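Local coordinates for protein alcohol oxidase (Myceliophthora thermophila, PDB 6F74) that binds FAD and probably oxidises alcohol-type substrates with molecular oxygen, as a flavoprotein oxidase of the vanillyl-alcohol oxidase type, at residues V182-K187 with S202-D207; N222-V227 with I302-N307; R438-E443 with S496-I501; N449-A454 with K531-N536. One frame throughout, in Å; residues are numbered along the deposited sequence.

Contact 1 of 4, residues V182-K187 with S202-D207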
loop_
_atom_site.group_PDB
_atom_site.type_symbol
_atom_site.label_atom_id
_atom_site.label_comp_id
_atom_site.label_asym_id
_atom_site.label_seq_id
_atom_site.Cartn_x
_atom_site.Cartn_y
_atom_site.Cartn_z
ATOM N N VAL A 182 14.333 9.933 14.173
ATOM C CA VAL A 182 14.781 9.610 12.825
ATOM C C VAL A 182 16.129 10.298 12.661
ATOM O O VAL A 182 16.195 11.528 12.699
ATOM C CB VAL A 182 13.794 10.111 11.765
ATOM C CG1 VAL A 182 14.317 9.828 10.377
ATOM C CG2 VAL A 182 12.435 9.435 11.966
ATOM N N ARG A 183 17.185 9.511 12.488
ATOM C CA ARG A 183 18.537 10.056 12.491
ATOM C C ARG A 183 19.287 9.664 11.245
ATOM O O ARG A 183 19.268 8.508 10.834
ATOM C CB ARG A 183 19.316 9.570 13.711
ATOM C CG ARG A 183 18.774 10.063 15.032
ATOM C CD ARG A 183 19.574 9.508 16.205
ATOM N NE ARG A 183 19.295 8.089 16.440
ATOM C CZ ARG A 183 18.186 7.597 17.018
ATOM N NH1 ARG A 183 17.198 8.386 17.451
ATOM N NH2 ARG A 183 18.075 6.285 17.195
ATOM N N PHE A 184 19.976 10.644 10.673
ATOM C CA PHE A 184 20.770 10.459 9.481
ATOM C C PHE A 184 22.131 9.911 9.865
ATOM O O PHE A 184 22.723 10.346 10.834
ATOM C CB PHE A 184 20.902 11.813 8.765
ATOM C CG PHE A 184 21.834 11.796 7.590
ATOM C CD1 PHE A 184 21.424 11.266 6.373
ATOM C CD2 PHE A 184 23.130 12.310 7.701
ATOM C CE1 PHE A 184 22.279 11.239 5.285
ATOM C CE2 PHE A 184 23.997 12.292 6.611
ATOM C CZ PHE A 184 23.571 11.757 5.391
ATOM N N GLN A 185 22.631 8.974 9.072
ATOM C CA GLN A 185 23.993 8.438 9.219
ATOM C C GLN A 185 24.773 8.737 7.947
ATOM O O GLN A 185 24.435 8.209 6.897
ATOM C CB GLN A 185 23.938 6.912 9.400
ATOM C CG GLN A 185 23.174 6.427 10.626
ATOM C CD GLN A 185 23.248 4.926 10.823
ATOM O OE1 GLN A 185 23.257 4.136 9.850
ATOM N NE2 GLN A 185 23.345 4.510 12.083
ATOM N N LYS A 186 25.825 9.542 8.020
ATOM C CA LYS A 186 26.629 9.827 6.815
ATOM C C LYS A 186 27.144 8.529 6.182
ATOM O O LYS A 186 27.202 8.391 4.957
ATOM C CB LYS A 186 27.794 10.778 7.118
ATOM C CG LYS A 186 28.595 11.162 5.877
ATOM C CD LYS A 186 29.750 12.127 6.181
ATOM C CE LYS A 186 31.092 11.399 6.251
ATOM N NZ LYS A 186 32.298 12.199 6.671
ATOM N N LYS A 187 27.497 7.577 7.037
ATOM C CA LYS A 187 27.933 6.245 6.611
ATOM C C LYS A 187 27.128 5.244 7.433
ATOM O O LYS A 187 27.072 5.341 8.654
ATOM C CB LYS A 187 29.441 6.092 6.841
ATOM C CG LYS A 187 30.379 7.035 6.060
ATOM C CD LYS A 187 31.788 6.904 6.666
ATOM C CE LYS A 187 32.853 7.730 5.968
ATOM N NZ LYS A 187 32.868 7.581 4.491
ATOM N N SER A 202 25.324 6.413 2.733
ATOM C CA SER A 202 24.594 6.972 3.858
ATOM C C SER A 202 23.351 6.142 4.201
ATOM O O SER A 202 22.920 5.267 3.426
ATOM C CB SER A 202 24.213 8.428 3.570
ATOM O OG SER A 202 25.342 9.253 3.340
ATOM N N ALA A 203 22.797 6.417 5.379
ATOM C CA ALA A 203 21.568 5.773 5.818
ATOM C C ALA A 203 20.712 6.656 6.716
ATOM O O ALA A 203 21.183 7.694 7.204
ATOM C CB ALA A 203 21.874 4.465 6.493
ATOM N N ILE A 204 19.445 6.244 6.891
ATOM C CA ILE A 204 18.591 6.805 7.924
ATOM C C ILE A 204 18.148 5.698 8.880
ATOM O O ILE A 204 17.638 4.654 8.444
ATOM C CB ILE A 204 17.412 7.625 7.351
ATOM C CG1 ILE A 204 17.958 8.872 6.647
ATOM C CG2 ILE A 204 16.470 8.040 8.470
ATOM C CD1 ILE A 204 16.939 9.875 6.105
ATOM N N HIS A 205 18.376 5.927 10.182
ATOM C CA HIS A 205 17.838 5.075 11.233
ATOM C C HIS A 205 16.426 5.541 11.521
ATOM O O HIS A 205 16.211 6.593 12.125
ATOM C CB HIS A 205 18.713 5.132 12.493
ATOM C CG HIS A 205 18.318 4.128 13.543
ATOM N ND1 HIS A 205 18.887 4.075 14.796
ATOM C CD2 HIS A 205 17.324 3.211 13.543
ATOM C CE1 HIS A 205 18.307 3.123 15.499
ATOM N NE2 HIS A 205 17.351 2.585 14.765
ATOM N N ILE A 206 15.450 4.779 11.042
ATOM C CA ILE A 206 14.070 5.103 11.336
ATOM C C ILE A 206 13.718 4.381 12.626
ATOM O O ILE A 206 13.331 3.214 12.585
ATOM C CB ILE A 206 13.132 4.696 10.193
ATOM C CG1 ILE A 206 13.649 5.254 8.858
ATOM C CG2 ILE A 206 11.717 5.192 10.473
ATOM C CD1 ILE A 206 12.884 4.760 7.631
ATOM N N ASP A 207 13.851 5.079 13.761
ATOM C CA ASP A 207 13.744 4.486 15.088
ATOM C C ASP A 207 12.343 4.690 15.632
ATOM O O ASP A 207 12.132 5.366 16.626
ATOM C CB ASP A 207 14.814 5.091 16.026
ATOM C CG ASP A 207 15.124 4.211 17.227
ATOM O OD1 ASP A 207 14.491 3.124 17.415
ATOM O OD2 ASP A 207 16.025 4.623 18.001
HETATM O O HOH W 1 21.062 5.439 15.162
#

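Contact 2 of 4, residues N222-V227 with I302-N307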
loop_
_atom_site.group_PDB
_atom_site.type_symbol
_atom_site.label_atom_id
_atom_site.label_comp_id
_atom_site.label_asym_id
_atom_site.label_seq_id
_atom_site.Cartn_x
_atom_site.Cartn_y
_atom_site.Cartn_z
ATOM N N ASN A 222 19.467 16.652 5.062
ATOM C CA ASN A 222 20.783 16.092 4.803
ATOM C C ASN A 222 21.117 15.930 3.326
ATOM O O ASN A 222 22.086 15.233 2.986
ATOM C CB ASN A 222 20.884 14.772 5.572
ATOM C CG ASN A 222 20.916 14.999 7.073
ATOM O OD1 ASN A 222 21.931 15.444 7.612
ATOM N ND2 ASN A 222 19.803 14.736 7.742
ATOM N N ASN A 223 20.346 16.597 2.453
ATOM C CA ASN A 223 20.583 16.567 1.011
ATOM C C ASN A 223 20.703 15.138 0.441
ATOM O O ASN A 223 21.588 14.852 -0.361
ATOM C CB ASN A 223 21.834 17.405 0.683
ATOM C CG ASN A 223 21.930 17.797 -0.796
ATOM O OD1 ASN A 223 20.927 17.929 -1.490
ATOM N ND2 ASN A 223 23.165 17.992 -1.275
ATOM N N VAL A 224 19.843 14.226 0.885
ATOM C CA VAL A 224 19.836 12.877 0.316
ATOM C C VAL A 224 18.427 12.494 -0.112
ATOM O O VAL A 224 17.444 13.158 0.225
ATOM C CB VAL A 224 20.433 11.821 1.266
ATOM C CG1 VAL A 224 21.900 12.144 1.577
ATOM C CG2 VAL A 224 19.604 11.715 2.543
ATOM N N ILE A 225 18.353 11.401 -0.851
ATOM C CA ILE A 225 17.101 10.875 -1.375
ATOM C C ILE A 225 16.705 9.649 -0.576
ATOM O O ILE A 225 17.422 8.654 -0.566
ATOM C CB ILE A 225 17.215 10.519 -2.865
ATOM C CG1 ILE A 225 17.553 11.780 -3.675
ATOM C CG2 ILE A 225 15.904 9.910 -3.382
ATOM C CD1 ILE A 225 17.792 11.544 -5.144
ATOM N N ALA A 226 15.570 9.748 0.101
ATOM C CA ALA A 226 14.932 8.638 0.765
ATOM C C ALA A 226 13.863 8.151 -0.202
ATOM O O ALA A 226 13.045 8.931 -0.696
ATOM C CB ALA A 226 14.281 9.092 2.069
ATOM N N VAL A 227 13.896 6.849 -0.469
ATOM C CA VAL A 227 13.028 6.212 -1.433
ATOM C C VAL A 227 11.762 5.736 -0.696
ATOM O O VAL A 227 11.705 4.606 -0.219
ATOM C CB VAL A 227 13.746 5.056 -2.171
ATOM C CG1 VAL A 227 12.875 4.519 -3.299
ATOM C CG2 VAL A 227 15.046 5.521 -2.767
ATOM N N ILE A 302 17.466 2.346 6.555
ATOM C CA ILE A 302 17.332 2.368 5.098
ATOM C C ILE A 302 18.537 3.025 4.427
ATOM O O ILE A 302 19.084 3.992 4.945
ATOM C CB ILE A 302 16.047 3.093 4.608
ATOM C CG1 ILE A 302 15.948 4.503 5.193
ATOM C CG2 ILE A 302 14.811 2.265 4.944
ATOM C CD1 ILE A 302 14.962 5.413 4.487
ATOM N N LYS A 303 18.916 2.509 3.257
ATOM C CA LYS A 303 19.831 3.213 2.360
ATOM C C LYS A 303 19.212 4.542 1.983
ATOM O O LYS A 303 17.992 4.632 1.740
ATOM C CB LYS A 303 20.046 2.438 1.064
ATOM C CG LYS A 303 20.758 1.134 1.201
ATOM C CD LYS A 303 20.911 0.462 -0.162
ATOM C CE LYS A 303 21.344 -0.996 -0.055
ATOM N NZ LYS A 303 20.625 -1.801 -1.152
ATOM N N VAL A 304 20.037 5.577 1.962
ATOM C CA VAL A 304 19.659 6.848 1.331
ATOM C C VAL A 304 20.735 7.197 0.317
ATOM O O VAL A 304 21.865 6.719 0.404
ATOM C CB VAL A 304 19.359 7.986 2.328
ATOM C CG1 VAL A 304 18.121 7.625 3.116
ATOM C CG2 VAL A 304 20.527 8.289 3.255
ATOM N N HIS A 305 20.355 8.000 -0.672
ATOM C CA HIS A 305 21.115 8.132 -1.902
ATOM C C HIS A 305 21.489 9.581 -2.183
ATOM O O HIS A 305 20.717 10.468 -1.854
ATOM C CB HIS A 305 20.274 7.549 -3.038
ATOM C CG HIS A 305 19.952 6.105 -2.847
ATOM N ND1 HIS A 305 20.775 5.091 -3.283
ATOM C CD2 HIS A 305 18.909 5.507 -2.228
ATOM C CE1 HIS A 305 20.248 3.932 -2.940
ATOM N NE2 HIS A 305 19.116 4.152 -2.294
ATOM N N PRO A 306 22.646 9.820 -2.827
ATOM C CA PRO A 306 23.035 11.194 -3.165
ATOM C C PRO A 306 21.923 11.942 -3.908
ATOM O O PRO A 306 21.247 11.353 -4.752
ATOM C CB PRO A 306 24.249 11.002 -4.103
ATOM C CG PRO A 306 24.782 9.636 -3.787
ATOM C CD PRO A 306 23.563 8.826 -3.423
ATOM N N ASN A 307 21.739 13.221 -3.585
ATOM C CA ASN A 307 20.812 14.074 -4.332
ATOM C C ASN A 307 21.292 14.182 -5.785
ATOM O O ASN A 307 22.450 13.935 -6.087
ATOM C CB ASN A 307 20.665 15.479 -3.706
ATOM C CG ASN A 307 19.278 16.104 -3.902
ATOM O OD1 ASN A 307 18.535 15.734 -4.824
ATOM N ND2 ASN A 307 18.945 17.083 -3.047
#

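Contact 3 of 4, residues R438-E443 with S496-I501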
loop_
_atom_site.group_PDB
_atom_site.type_symbol
_atom_site.label_atom_id
_atom_site.label_comp_id
_atom_site.label_asym_id
_atom_site.label_seq_id
_atom_site.Cartn_x
_atom_site.Cartn_y
_atom_site.Cartn_z
ATOM N N ARG A 438 -1.324 -6.309 -11.525
ATOM C CA ARG A 438 -0.577 -7.242 -12.329
ATOM C C ARG A 438 0.717 -6.610 -12.805
ATOM O O ARG A 438 0.715 -5.559 -13.464
ATOM C CB ARG A 438 -1.399 -7.727 -13.510
ATOM C CG ARG A 438 -0.822 -8.996 -14.142
ATOM C CD ARG A 438 -1.076 -10.206 -13.273
ATOM N NE ARG A 438 -0.429 -11.416 -13.765
ATOM C CZ ARG A 438 -0.239 -12.522 -13.031
ATOM N NH1 ARG A 438 -0.639 -12.588 -11.750
ATOM N NH2 ARG A 438 0.364 -13.573 -13.584
ATOM N N LEU A 439 1.825 -7.233 -12.423
ATOM C CA LEU A 439 3.125 -6.850 -12.931
ATOM C C LEU A 439 3.174 -7.302 -14.394
ATOM O O LEU A 439 2.734 -8.414 -14.712
ATOM C CB LEU A 439 4.242 -7.474 -12.112
ATOM C CG LEU A 439 4.681 -6.760 -10.817
ATOM C CD1 LEU A 439 3.538 -6.673 -9.793
ATOM C CD2 LEU A 439 5.846 -7.544 -10.221
ATOM N N ILE A 440 3.673 -6.436 -15.271
ATOM C CA ILE A 440 3.713 -6.689 -16.725
ATOM C C ILE A 440 5.153 -6.779 -17.234
ATOM O O ILE A 440 5.906 -5.806 -17.129
ATOM C CB ILE A 440 2.990 -5.574 -17.510
ATOM C CG1 ILE A 440 1.579 -5.350 -16.969
ATOM C CG2 ILE A 440 2.925 -5.901 -18.983
ATOM C CD1 ILE A 440 0.668 -6.562 -16.940
ATOM N N ASN A 441 5.510 -7.948 -17.783
ATOM C CA ASN A 441 6.838 -8.169 -18.401
ATOM C C ASN A 441 6.825 -7.688 -19.871
ATOM O O ASN A 441 5.779 -7.734 -20.521
ATOM C CB ASN A 441 7.234 -9.647 -18.315
ATOM C CG ASN A 441 6.253 -10.558 -19.031
ATOM O OD1 ASN A 441 5.061 -10.516 -18.761
ATOM N ND2 ASN A 441 6.757 -11.361 -19.977
ATOM N N PRO A 442 7.975 -7.236 -20.408
ATOM C CA PRO A 442 7.966 -6.667 -21.770
ATOM C C PRO A 442 7.389 -7.567 -22.859
ATOM O O PRO A 442 6.729 -7.074 -23.781
ATOM C CB PRO A 442 9.441 -6.409 -22.066
ATOM C CG PRO A 442 10.103 -6.348 -20.740
ATOM C CD PRO A 442 9.326 -7.238 -19.820
ATOM N N GLU A 443 7.661 -8.867 -22.734
ATOM C CA GLU A 443 7.266 -9.887 -23.708
ATOM C C GLU A 443 5.751 -10.058 -23.798
ATOM O O GLU A 443 5.259 -10.578 -24.788
ATOM C CB GLU A 443 7.884 -11.267 -23.365
ATOM C CG GLU A 443 9.428 -11.302 -23.405
ATOM C CD GLU A 443 10.101 -10.830 -22.112
ATOM O OE1 GLU A 443 9.385 -10.549 -21.138
ATOM O OE2 GLU A 443 11.335 -10.676 -22.080
ATOM N N SER A 496 9.571 -7.089 -14.650
ATOM C CA SER A 496 8.408 -6.274 -14.994
ATOM C C SER A 496 8.675 -4.806 -14.693
ATOM O O SER A 496 8.869 -4.446 -13.529
ATOM C CB SER A 496 7.188 -6.773 -14.221
ATOM O OG SER A 496 7.080 -8.187 -14.364
ATOM N N PRO A 497 8.711 -3.951 -15.724
ATOM C CA PRO A 497 9.065 -2.557 -15.456
ATOM C C PRO A 497 7.923 -1.734 -14.896
ATOM O O PRO A 497 8.177 -0.682 -14.306
ATOM C CB PRO A 497 9.517 -2.019 -16.817
ATOM C CG PRO A 497 8.988 -2.960 -17.834
ATOM C CD PRO A 497 8.614 -4.237 -17.162
ATOM N N PHE A 498 6.689 -2.206 -15.064
ATOM C CA PHE A 498 5.533 -1.505 -14.560
ATOM C C PHE A 498 4.430 -2.436 -14.084
ATOM O O PHE A 498 4.453 -3.632 -14.332
ATOM C CB PHE A 498 5.003 -0.515 -15.604
ATOM C CG PHE A 498 4.333 -1.141 -16.798
ATOM C CD1 PHE A 498 5.072 -1.473 -17.933
ATOM C CD2 PHE A 498 2.956 -1.320 -16.835
ATOM C CE1 PHE A 498 4.455 -2.023 -19.037
ATOM C CE2 PHE A 498 2.337 -1.855 -17.952
ATOM C CZ PHE A 498 3.081 -2.213 -19.052
ATOM N N VAL A 499 3.487 -1.844 -13.354
ATOM C CA VAL A 499 2.319 -2.523 -12.831
ATOM C C VAL A 499 1.072 -1.875 -13.411
ATOM O O VAL A 499 1.012 -0.662 -13.573
ATOM C CB VAL A 499 2.275 -2.452 -11.299
ATOM C CG1 VAL A 499 1.115 -3.286 -10.756
ATOM C CG2 VAL A 499 3.601 -2.945 -10.715
ATOM N N MET A 500 0.086 -2.704 -13.750
ATOM C CA MET A 500 -1.265 -2.221 -14.077
ATOM C C MET A 500 -2.149 -2.518 -12.889
ATOM O O MET A 500 -2.122 -3.638 -12.351
ATOM C CB MET A 500 -1.825 -2.901 -15.321
ATOM C CG MET A 500 -1.063 -2.545 -16.587
ATOM S SD MET A 500 -1.424 -3.527 -18.038
ATOM C CE MET A 500 -3.027 -2.936 -18.529
ATOM N N ILE A 501 -2.878 -1.503 -12.442
ATOM C CA ILE A 501 -3.906 -1.637 -11.421
ATOM C C ILE A 501 -5.241 -1.234 -12.042
ATOM O O ILE A 501 -5.339 -0.215 -12.715
ATOM C CB ILE A 501 -3.598 -0.744 -10.220
ATOM C CG1 ILE A 501 -2.281 -1.203 -9.604
ATOM C CG2 ILE A 501 -4.715 -0.791 -9.192
ATOM C CD1 ILE A 501 -1.826 -0.446 -8.383
#

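Contact 4 of 4, residues N449-A454 with K531-N536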
loop_
_atom_site.group_PDB
_atom_site.type_symbol
_atom_site.label_atom_id
_atom_site.label_comp_id
_atom_site.label_asym_id
_atom_site.label_seq_id
_atom_site.Cartn_x
_atom_site.Cartn_y
_atom_site.Cartn_z
ATOM N N ASN A 449 -2.518 -6.752 -30.509
ATOM C CA ASN A 449 -3.904 -7.204 -30.393
ATOM C C ASN A 449 -4.190 -7.751 -29.011
ATOM O O ASN A 449 -5.246 -7.457 -28.433
ATOM C CB ASN A 449 -4.268 -8.210 -31.487
ATOM C CG ASN A 449 -4.400 -7.554 -32.850
ATOM O OD1 ASN A 449 -4.838 -6.405 -32.944
ATOM N ND2 ASN A 449 -4.049 -8.283 -33.913
ATOM N N LYS A 450 -3.241 -8.494 -28.450
ATOM C CA LYS A 450 -3.394 -9.004 -27.077
ATOM C C LYS A 450 -3.487 -7.892 -26.035
ATOM O O LYS A 450 -4.244 -7.991 -25.059
ATOM C CB LYS A 450 -2.259 -9.962 -26.722
ATOM C CG LYS A 450 -2.320 -11.252 -27.490
ATOM C CD LYS A 450 -1.214 -12.196 -27.125
ATOM C CE LYS A 450 -1.236 -13.384 -28.073
ATOM N NZ LYS A 450 -0.148 -14.310 -27.717
ATOM N N VAL A 451 -2.717 -6.841 -26.262
ATOM C CA VAL A 451 -2.688 -5.702 -25.366
ATOM C C VAL A 451 -4.005 -4.975 -25.485
ATOM O O VAL A 451 -4.670 -4.731 -24.487
ATOM C CB VAL A 451 -1.506 -4.774 -25.696
ATOM C CG1 VAL A 451 -1.530 -3.505 -24.880
ATOM C CG2 VAL A 451 -0.198 -5.513 -25.470
ATOM N N ARG A 452 -4.381 -4.640 -26.710
ATOM C CA ARG A 452 -5.657 -3.977 -26.987
ATOM C C ARG A 452 -6.863 -4.703 -26.375
ATOM O O ARG A 452 -7.746 -4.048 -25.786
ATOM C CB ARG A 452 -5.852 -3.781 -28.482
ATOM C CG ARG A 452 -7.018 -2.885 -28.889
ATOM C CD ARG A 452 -6.991 -1.518 -28.200
ATOM N NE ARG A 452 -8.111 -0.684 -28.633
ATOM C CZ ARG A 452 -9.375 -0.787 -28.209
ATOM N NH1 ARG A 452 -9.744 -1.708 -27.304
ATOM N NH2 ARG A 452 -10.280 0.051 -28.702
ATOM N N GLU A 453 -6.861 -6.028 -26.456
ATOM C CA GLU A 453 -7.896 -6.842 -25.830
ATOM C C GLU A 453 -7.900 -6.727 -24.277
ATOM O O GLU A 453 -8.959 -6.662 -23.633
ATOM C CB GLU A 453 -7.700 -8.314 -26.240
ATOM C CG GLU A 453 -8.906 -9.177 -25.863
ATOM C CD GLU A 453 -8.633 -10.631 -25.577
ATOM O OE1 GLU A 453 -7.570 -10.991 -24.963
ATOM O OE2 GLU A 453 -9.560 -11.363 -26.013
ATOM N N ALA A 454 -6.718 -6.701 -23.673
ATOM C CA ALA A 454 -6.604 -6.477 -22.232
ATOM C C ALA A 454 -7.143 -5.096 -21.827
ATOM O O ALA A 454 -7.940 -4.980 -20.890
ATOM C CB ALA A 454 -5.158 -6.618 -21.787
ATOM N N LYS A 531 -4.158 -11.207 -16.083
ATOM C CA LYS A 531 -3.424 -12.468 -16.003
ATOM C C LYS A 531 -3.214 -13.086 -17.340
ATOM O O LYS A 531 -2.121 -13.591 -17.610
ATOM C CB LYS A 531 -4.111 -13.477 -15.059
ATOM C CG LYS A 531 -3.902 -13.123 -13.604
ATOM C CD LYS A 531 -4.299 -14.200 -12.608
ATOM C CE LYS A 531 -4.209 -13.635 -11.192
ATOM N NZ LYS A 531 -4.536 -14.588 -10.079
ATOM N N LYS A 532 -4.250 -13.059 -18.186
ATOM C CA LYS A 532 -4.127 -13.545 -19.557
ATOM C C LYS A 532 -3.093 -12.762 -20.348
ATOM O O LYS A 532 -2.332 -13.349 -21.124
ATOM C CB LYS A 532 -5.474 -13.501 -20.281
ATOM C CG LYS A 532 -5.425 -14.089 -21.699
ATOM C CD LYS A 532 -6.828 -14.242 -22.284
ATOM C CE LYS A 532 -6.772 -14.710 -23.712
ATOM N NZ LYS A 532 -8.042 -14.380 -24.409
ATOM N N LEU A 533 -3.071 -11.445 -20.180
ATOM C CA LEU A 533 -2.024 -10.617 -20.771
ATOM C C LEU A 533 -0.627 -10.979 -20.282
ATOM O O LEU A 533 0.275 -11.168 -21.104
ATOM C CB LEU A 533 -2.263 -9.157 -20.457
ATOM C CG LEU A 533 -1.247 -8.150 -21.020
ATOM C CD1 LEU A 533 -1.201 -8.214 -22.540
ATOM C CD2 LEU A 533 -1.638 -6.765 -20.513
ATOM N N ALA A 534 -0.453 -11.042 -18.963
ATOM C CA ALA A 534 0.847 -11.401 -18.363
ATOM C C ALA A 534 0.736 -12.585 -17.405
ATOM O O ALA A 534 0.657 -12.391 -16.199
ATOM C CB ALA A 534 1.451 -10.201 -17.658
ATOM N N PRO A 535 0.758 -13.834 -17.940
ATOM C CA PRO A 535 0.457 -14.991 -17.085
ATOM C C PRO A 535 1.605 -15.498 -16.230
ATOM O O PRO A 535 1.381 -16.305 -15.342
ATOM C CB PRO A 535 0.000 -16.054 -18.086
ATOM C CG PRO A 535 0.784 -15.744 -19.320
ATOM C CD PRO A 535 1.001 -14.248 -19.333
ATOM N N ASN A 536 2.822 -15.022 -16.474
ATOM C CA ASN A 536 4.015 -15.557 -15.813
ATOM C C ASN A 536 4.586 -14.675 -14.741
ATOM O O ASN A 536 5.676 -14.949 -14.282
ATOM C CB ASN A 536 5.090 -15.799 -16.890
ATOM C CG ASN A 536 4.602 -16.744 -17.972
ATOM O OD1 ASN A 536 3.874 -17.730 -17.686
ATOM N ND2 ASN A 536 4.995 -16.471 -19.211
#

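Contact 1 of 4, residues V182-K187 with S202-D207
Val182 to Gln185 run antiparallel to Ala203 to Asp207, the strand axes 159° apart, with Arg183 facing His205 and Gln185 facing Ala203 as hydrogen-bonded pairs. The shortest of their four backbone bonds is Gln185 N to Ala203 O, at 2.7 Å. On the face that carries Val182, Phe184 and Ile204, the CG1 methyl of Val182 presses on CG2 of Ile204 at 3.4 Å, tighter than usual for two carbons. Phe184, its CG anti to the backbone N (chi1 173°), carries its ring out to Ser202, CZ lying 3.7 Å from Ser202 OG, while CD1 is 4.2 Å from Ile204 CG1, which lies at the ring's edge. Ser202 OG donates to Lys186 O at 2.6 Å. An alanine at Phe184 would probably open a gap beside Ile204 CG1 and leave the side chain of Ser202 without its apolar neighbour. The other face, with Arg183, Gln185 and His205 beside Ala203, is mostly polar. Arg183 bends at chi3 (-73°), and NH2 donates to Asp207 OD2 over 2.8 Å in a salt bridge lying near the guanidinium plane but on the anti side of the carboxylate. A water 2.6 Å from His205 ND1 also accepts a weak bond from Arg183 NE. One apolar face turned to helix 212-221 and one mostly polar face make this an amphipathic antiparallel strand pair at the surface of the FAD-binding domain.

Contact 2 of 4, residues N222-V227 with I302-N307
Ile225 and His305 form the hydrogen-bonded antiparallel pair at the middle of this contact: Ile225 N reaches His305 O at 2.7 Å, and His305 N returns a bond to Ile225 O at 3.0 Å. Next to the pair, CG2 of Val224 meets CG2 of Val304 at 3.6 Å. Both methyls sit between their own backbone N and carbonyl carbon, and the two side chains cross obliquely there. The CD1 methyl of Ile225 reaches Pro306 O at 3.5 Å and also lies near Asn307 CA. Further on, Val227 CG2 approaches His305 CD2 at 3.9 Å.

A side-chain bond closes the other end. Asn307 ND2 donates to Asn223 OD1 over 2.7 Å, the acceptor lying close to the Asn307 amide plane, while the two amide planes are turned 61° apart. Asn307 is itself steadied from outside, ND2 also bonding to Asp414 and OD1 accepting from Tyr415 N, which fixes which way its amide is turned. Asn223 owes its place to the helix before it: with positive phi it is the C-prime residue of a Schellman motif ending helix 212-221. The imidazole of His305 is oriented by Gln259, bonded at NE2, and by a stack with Phe253.

This is a short antiparallel pairing in the sheet of the FAD-binding domain, with Val227 about 5 Å, side chain to side chain, from the FAD-binding Trp240. Strand 224-225 leaves helix 212-221 and pairs at once with strand 296-306. Ala219 of that helix packs on Val224 and Ala226, Phe184 of strand 179-185 touches Val224 and Val304, and helix 250-253 packs against Ile225 and Val227.

Contact 3 of 4, residues R438-E443 with S496-I501
Arg438 and Met500 exchange two backbone hydrogen bonds, each 2.9 Å from N to O, where strand 435-440 forms the edge of an antiparallel seven-stranded sheet beside strand 498-503. The guanidinium of Arg438 leads away from this neighbour, and its NE bonds to Ala534 O. Leu439 follows on the opposite face of the sheet, its CD1 3.8 Å from CG2 of Val499. This side of the pair looks toward the flavin region: Leu439 lies about 4 Å, side chain to side chain, from Tyr540, an FAD-binding residue. Ile440 returns to the face of Arg438 and donates its N to Phe498 O. Its side chain is shared between two partners. CG1 meets Met500 SD at 3.7 Å, while CB sits over one face of the Phe498 ring, 4.0 Å from the centroid and 23° off the normal, displaced toward the rim, in a CH-pi contact. Val470, Leu472 and Leu341 also pack on Phe498. A serine in place of Phe498 would probably leave Ile440 CB and CG2 without their aromatic neighbour and open a gap toward Leu341. Beyond the strand, Asn441 ND2 bonds Glu443 OE1 within its own segment, and Pro442 CD lies 4.1 Å from Pro497 CD. That same Pro497 CD comes within 3.1 Å of Ile440 O.

Contact 4 of 4, residues N449-A454 with K531-N536
Helix 448-458 meets the C-terminal end of helix 512-533 in a small helix-helix contact, part apolar and part charged, away from the flavin site. Leu533 is the apolar centre. Its CG is anti to the backbone N (chi1 -180°), and the two methyls beyond it divide between successive turns of the other helix: CD2 lies 3.7 Å from Ala454 CB, while CD1 is 4.1 Å from Val451 CG2 and 4.0 Å from Lys450 O. The small alanine lets the leucine come close, and the CA atoms of Ala454 and Leu533 are only 6.3 Å apart. Toward solvent the chemistry changes. Lys532, extended throughout its length, brings NZ to 3.5 Å from OE1 of Glu453, with OE2 little farther at 3.7 Å. The two side chains cross at about a right angle. This is a salt bridge whose hydrogen bond is weak; with both residues exposed, the pair lies at the solvent side of the leucine packing. After Leu533 the chain leaves helical geometry at Ala534, which touches Ile440 of strand 435-440; Lys531 also packs on that strand, against the side chain of Arg438. On the other helix Val451 packs on Ala335 of helix 328-346, and Arg452 forms a salt bridge with Asp332 of that helix.

Contacts 1 and 2 belong to one antiparallel sheet and touch through strands 203-208 and 296-306, yet contact 1 lies at the surface, with a salt bridge and a water on its mostly polar face, whereas contact 2 is buried, with aliphatic packing beside an amide-amide bond and a histidine. Contacts 3 and 4 form the second pair, about 10 Å apart between centres: contact 3 is a buried strand pairing, contact 4 a partly buried helix packing with charge at its rim. Their segments alternate along the chain, each strand of contact 3 being followed by a helix of contact 4. Contacts 1 and 4 lie on opposite sides of the chain's centre, about 43 Å apart between their centres.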